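Local coordinates for protein thioredoxin (Bacillus cereus, PDB 3ZIT) that probably transfers electrons as a small thioredoxin-like, glutaredoxin-family redox protein, cycling a pair of cysteines between disulfide and dithiol, at residues I17-V27 with F66-I77. The protein carries 1 engineered substitution. Numbering follows the deposited sequence.
Sequences IVKEFLKHNNV and FQIEKLQQLLNI
Phe21 reaches from helix 13-24 toward helix 68-75, where its ring is gripped on several sides. Ile68 CG2 sits over one face, a CH-pi contact 4.1 Å from the ring centroid, while Gln72 CG meets the ring edge at CZ (3.4 Å). The aromatic side chain gets there because CG stands anti to the backbone N (chi1 171°), which sends the ring across to the partner helix. On the opposite face lies the Asn25 amide, offset toward the rim.

The remaining apolar contacts extend from the Phe66 end of the interface to Ile77. Ile17 CG2 touches the edge of the Phe66 ring, 3.5 Å from CE1, and Val18 splits its branches, CG2 touching both Phe66 CD1 and Ile68 CD1 and CG1 meeting Leu71 CD1. Farther on, Leu22 CD2 and Leu75 CD1 press together at 3.5 Å, tighter than usual for two methyls, and Ile77 CD1 abuts Asn25 CB at 3.8 Å. In the thioredoxin fold these two helices pack on the same face of the central sheet, here inclined by 34°, the axes of 17-24 and 68-75 coming within 11.6 Å of each other; Val18 and Leu71 both rest on Val56 of strand 55-58 beneath them. Helix 13-24 starts at the CxxC disulfide of Cys12 and Cys15, and Val18 lies close to that site without touching it.

The polar link between the segments runs through a water that donates to both Asn25 OD1 and Gln72 OE1. Asn25 ND2 donates to Phe21 O (2.9 Å), tilted 32° from the carbonyl plane, and the Asn25 backbone N reaches the same oxygen from the other face of that plane. The ND2 bond helps set the rotation of the amide.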
loop_
_atom_site.group_PDB
_atom_site.type_symbol
_atom_site.label_atom_id
_atom_site.label_comp_id
_atom_site.label_asym_id
_atom_site.label_seq_id
_atom_site.Cartn_x
_atom_site.Cartn_y
_atom_site.Cartn_z
ATOM N N ILE B 17 3.637 -3.664 1.235
ATOM C CA ILE B 17 2.729 -2.659 0.709
ATOM C C ILE B 17 3.503 -1.523 0.076
ATOM O O ILE B 17 3.203 -1.087 -1.027
ATOM C CB ILE B 17 1.718 -2.202 1.740
ATOM C CG1 ILE B 17 0.886 -3.393 2.197
ATOM C CG2 ILE B 17 0.965 -0.954 1.242
ATOM C CD1 ILE B 17 0.186 -3.129 3.488
ATOM N N VAL B 18 4.533 -1.026 0.750
ATOM C CA VAL B 18 5.334 0.042 0.175
ATOM C C VAL B 18 6.003 -0.387 -1.100
ATOM O O VAL B 18 5.961 0.319 -2.105
ATOM C CB VAL B 18 6.358 0.557 1.236
ATOM C CG1 VAL B 18 7.457 1.425 0.545
ATOM C CG2 VAL B 18 5.609 1.374 2.247
ATOM N N LYS B 19 6.651 -1.570 -1.104
ATOM C CA LYS B 19 7.320 -2.007 -2.330
ATOM C C LYS B 19 6.319 -2.185 -3.473
ATOM O O LYS B 19 6.596 -1.783 -4.593
ATOM C CB LYS B 19 8.069 -3.298 -2.071
ATOM C CG LYS B 19 9.322 -3.183 -1.256
ATOM C CD LYS B 19 9.832 -4.581 -0.773
ATOM C CE LYS B 19 11.106 -4.845 -0.142
ATOM N NZ LYS B 19 11.065 -6.337 -0.258
ATOM N N GLU B 20 5.157 -2.777 -3.204
ATOM C CA GLU B 20 4.176 -2.955 -4.258
ATOM C C GLU B 20 3.636 -1.669 -4.764
ATOM O O GLU B 20 3.353 -1.538 -5.968
ATOM C CB GLU B 20 3.108 -3.947 -3.817
ATOM C CG GLU B 20 3.713 -5.377 -3.577
ATOM C CD GLU B 20 4.313 -6.017 -4.866
ATOM O OE1 GLU B 20 3.638 -5.879 -5.896
ATOM O OE2 GLU B 20 5.419 -6.673 -4.852
ATOM N N PHE B 21 3.420 -0.697 -3.864
ATOM C CA PHE B 21 3.036 0.669 -4.245
ATOM C C PHE B 21 4.118 1.256 -5.233
ATOM O O PHE B 21 3.785 1.843 -6.235
ATOM C CB PHE B 21 2.843 1.484 -3.003
ATOM C CG PHE B 21 2.656 2.961 -3.274
ATOM C CD1 PHE B 21 1.358 3.396 -3.663
ATOM C CD2 PHE B 21 3.676 3.847 -3.190
ATOM C CE1 PHE B 21 1.074 4.703 -3.977
ATOM C CE2 PHE B 21 3.443 5.248 -3.508
ATOM C CZ PHE B 21 2.096 5.582 -3.859
ATOM N N LEU B 22 5.355 1.165 -4.817
ATOM C CA LEU B 22 6.431 1.682 -5.665
ATOM C C LEU B 22 6.484 0.957 -6.997
ATOM O O LEU B 22 6.639 1.625 -8.035
ATOM C CB LEU B 22 7.772 1.541 -4.936
ATOM C CG LEU B 22 7.918 2.413 -3.734
ATOM C CD1 LEU B 22 9.240 1.991 -2.982
ATOM C CD2 LEU B 22 7.814 3.876 -3.969
ATOM N N LYS B 23 6.323 -0.359 -7.022
ATOM C CA LYS B 23 6.272 -1.111 -8.283
ATOM C C LYS B 23 5.130 -0.684 -9.132
ATOM O O LYS B 23 5.246 -0.524 -10.347
ATOM C CB LYS B 23 6.275 -2.585 -8.034
ATOM C CG LYS B 23 7.517 -3.168 -7.567
ATOM C CD LYS B 23 7.271 -4.585 -6.999
ATOM C CE LYS B 23 7.616 -5.747 -7.836
ATOM N NZ LYS B 23 7.219 -6.870 -6.910
ATOM N N HIS B 24 3.956 -0.541 -8.539
ATOM C CA HIS B 24 2.795 -0.133 -9.347
ATOM C C HIS B 24 2.959 1.247 -9.995
ATOM O O HIS B 24 2.415 1.493 -11.080
ATOM C CB HIS B 24 1.568 -0.149 -8.446
ATOM C CG HIS B 24 0.338 0.056 -9.249
ATOM N ND1 HIS B 24 -0.061 -0.797 -10.251
ATOM C CD2 HIS B 24 -0.426 1.149 -9.320
ATOM C CE1 HIS B 24 -1.124 -0.258 -10.821
ATOM N NE2 HIS B 24 -1.378 0.913 -10.253
ATOM N N ASN B 25 3.732 2.099 -9.342
ATOM C CA ASN B 25 4.088 3.388 -9.845
ATOM C C ASN B 25 5.357 3.406 -10.688
ATOM O O ASN B 25 5.851 4.465 -11.013
ATOM C CB ASN B 25 4.109 4.418 -8.682
ATOM C CG ASN B 25 2.734 4.766 -8.251
ATOM O OD1 ASN B 25 2.075 5.601 -8.892
ATOM N ND2 ASN B 25 2.259 4.137 -7.135
ATOM N N ASN B 26 5.939 2.244 -10.915
ATOM C CA ASN B 26 7.118 2.078 -11.774
ATOM C C ASN B 26 8.282 2.918 -11.309
ATOM O O ASN B 26 9.027 3.490 -12.104
ATOM C CB ASN B 26 6.752 2.335 -13.208
ATOM C CG ASN B 26 5.685 1.405 -13.641
ATOM O OD1 ASN B 26 5.877 0.210 -13.636
ATOM N ND2 ASN B 26 4.501 1.938 -13.900
ATOM N N VAL B 27 8.508 2.962 -9.995
ATOM C CA VAL B 27 9.577 3.682 -9.411
ATOM C C VAL B 27 10.856 2.879 -9.461
ATOM O O VAL B 27 10.858 1.676 -9.210
ATOM C CB VAL B 27 9.242 4.042 -7.927
ATOM C CG1 VAL B 27 10.396 4.595 -7.188
ATOM C CG2 VAL B 27 8.047 5.035 -7.917
ATOM N N PHE B 66 5.284 3.867 7.727
ATOM C CA PHE B 66 4.265 3.745 6.651
ATOM C C PHE B 66 3.649 5.080 6.365
ATOM O O PHE B 66 2.770 5.472 7.076
ATOM C CB PHE B 66 3.236 2.701 7.070
ATOM C CG PHE B 66 2.305 2.291 6.018
ATOM C CD1 PHE B 66 2.772 1.476 5.025
ATOM C CD2 PHE B 66 0.988 2.768 5.924
ATOM C CE1 PHE B 66 1.929 1.020 3.989
ATOM C CE2 PHE B 66 0.124 2.390 4.890
ATOM C CZ PHE B 66 0.607 1.488 3.958
ATOM N N GLN B 67 4.158 5.790 5.367
ATOM C CA GLN B 67 3.736 7.153 5.041
ATOM C C GLN B 67 3.536 7.202 3.530
ATOM O O GLN B 67 4.374 7.784 2.789
ATOM C CB GLN B 67 4.756 8.216 5.450
ATOM C CG GLN B 67 5.034 8.240 6.949
ATOM C CD GLN B 67 5.913 9.437 7.252
ATOM O OE1 GLN B 67 5.535 10.592 6.965
ATOM N NE2 GLN B 67 7.066 9.250 7.886
ATOM N N ILE B 68 2.400 6.712 3.072
ATOM C CA ILE B 68 2.204 6.613 1.601
ATOM C C ILE B 68 2.084 7.984 0.939
ATOM O O ILE B 68 2.667 8.216 -0.119
ATOM C CB ILE B 68 0.975 5.757 1.288
ATOM C CG1 ILE B 68 1.138 4.328 1.780
ATOM C CG2 ILE B 68 0.664 5.794 -0.203
ATOM C CD1 ILE B 68 2.361 3.560 1.196
ATOM N N GLU B 69 1.298 8.900 1.541
ATOM C CA GLU B 69 1.115 10.233 0.924
ATOM C C GLU B 69 2.438 11.004 0.878
ATOM O O GLU B 69 2.733 11.650 -0.100
ATOM C CB GLU B 69 -0.011 11.032 1.600
ATOM C CG GLU B 69 -1.378 10.449 1.286
ATOM C CD GLU B 69 -2.545 11.436 1.163
ATOM O OE1 GLU B 69 -2.955 12.023 2.201
ATOM O OE2 GLU B 69 -3.080 11.637 0.059
ATOM N N LYS B 70 3.242 10.891 1.909
ATOM C CA LYS B 70 4.547 11.598 1.922
ATOM C C LYS B 70 5.440 10.980 0.865
ATOM O O LYS B 70 6.127 11.692 0.138
ATOM C CB LYS B 70 5.168 11.433 3.303
ATOM C CG LYS B 70 6.504 12.069 3.448
ATOM C CD LYS B 70 6.412 13.482 3.411
ATOM C CE LYS B 70 7.678 14.167 3.933
ATOM N NZ LYS B 70 7.557 15.605 3.767
ATOM N N LEU B 71 5.441 9.670 0.692
ATOM C CA LEU B 71 6.195 9.058 -0.440
ATOM C C LEU B 71 5.738 9.595 -1.783
ATOM O O LEU B 71 6.576 9.893 -2.624
ATOM C CB LEU B 71 6.033 7.567 -0.372
ATOM C CG LEU B 71 6.627 6.768 0.637
ATOM C CD1 LEU B 71 6.430 5.266 0.029
ATOM C CD2 LEU B 71 8.085 6.987 0.734
ATOM N N GLN B 72 4.432 9.622 -1.980
ATOM C CA GLN B 72 3.919 10.086 -3.236
ATOM C C GLN B 72 4.432 11.477 -3.505
ATOM O O GLN B 72 4.799 11.780 -4.645
ATOM C CB GLN B 72 2.401 10.139 -3.201
ATOM C CG GLN B 72 1.717 8.890 -3.372
ATOM C CD GLN B 72 0.273 9.142 -3.695
ATOM O OE1 GLN B 72 -0.306 8.418 -4.468
ATOM N NE2 GLN B 72 -0.317 10.162 -3.094
ATOM N N GLN B 73 4.343 12.389 -2.506
ATOM C CA GLN B 73 4.777 13.751 -2.677
ATOM C C GLN B 73 6.249 13.825 -3.042
ATOM O O GLN B 73 6.609 14.446 -3.997
ATOM C CB GLN B 73 4.541 14.540 -1.344
ATOM C CG GLN B 73 3.122 14.942 -0.964
ATOM C CD GLN B 73 2.908 15.293 0.501
ATOM O OE1 GLN B 73 3.805 15.724 1.344
ATOM N NE2 GLN B 73 1.635 15.150 0.844
ATOM N N LEU B 74 7.081 13.137 -2.289
ATOM C CA LEU B 74 8.542 13.220 -2.524
ATOM C C LEU B 74 8.985 12.591 -3.832
ATOM O O LEU B 74 9.991 12.946 -4.384
ATOM C CB LEU B 74 9.284 12.599 -1.356
ATOM C CG LEU B 74 9.221 13.370 -0.057
ATOM C CD1 LEU B 74 9.916 12.592 1.015
ATOM C CD2 LEU B 74 9.724 14.840 -0.136
ATOM N N LEU B 75 8.219 11.623 -4.336
ATOM C CA LEU B 75 8.605 10.914 -5.542
ATOM C C LEU B 75 8.096 11.638 -6.727
ATOM O O LEU B 75 8.461 11.231 -7.863
ATOM C CB LEU B 75 8.118 9.505 -5.517
ATOM C CG LEU B 75 8.898 8.626 -4.549
ATOM C CD1 LEU B 75 8.138 7.317 -4.281
ATOM C CD2 LEU B 75 10.335 8.348 -4.983
ATOM N N ASN B 76 7.270 12.674 -6.581
ATOM C CA ASN B 76 6.806 13.438 -7.738
ATOM C C ASN B 76 6.088 12.572 -8.732
ATOM O O ASN B 76 6.243 12.740 -9.933
ATOM C CB ASN B 76 7.921 14.285 -8.458
ATOM C CG ASN B 76 8.518 15.230 -7.479
ATOM O OD1 ASN B 76 7.818 15.911 -6.739
ATOM N ND2 ASN B 76 9.847 15.299 -7.514
ATOM N N ILE B 77 5.244 11.672 -8.190
ATOM C CA ILE B 77 4.624 10.591 -9.005
ATOM C C ILE B 77 3.135 10.695 -9.120
ATOM O O ILE B 77 2.577 10.001 -9.980
ATOM C CB ILE B 77 4.961 9.165 -8.591
ATOM C CG1 ILE B 77 4.660 8.932 -7.127
ATOM C CG2 ILE B 77 6.345 8.811 -9.048
ATOM C CD1 ILE B 77 4.749 7.519 -6.643
HETATM O O HOH W 1 0.675 7.780 -7.135
#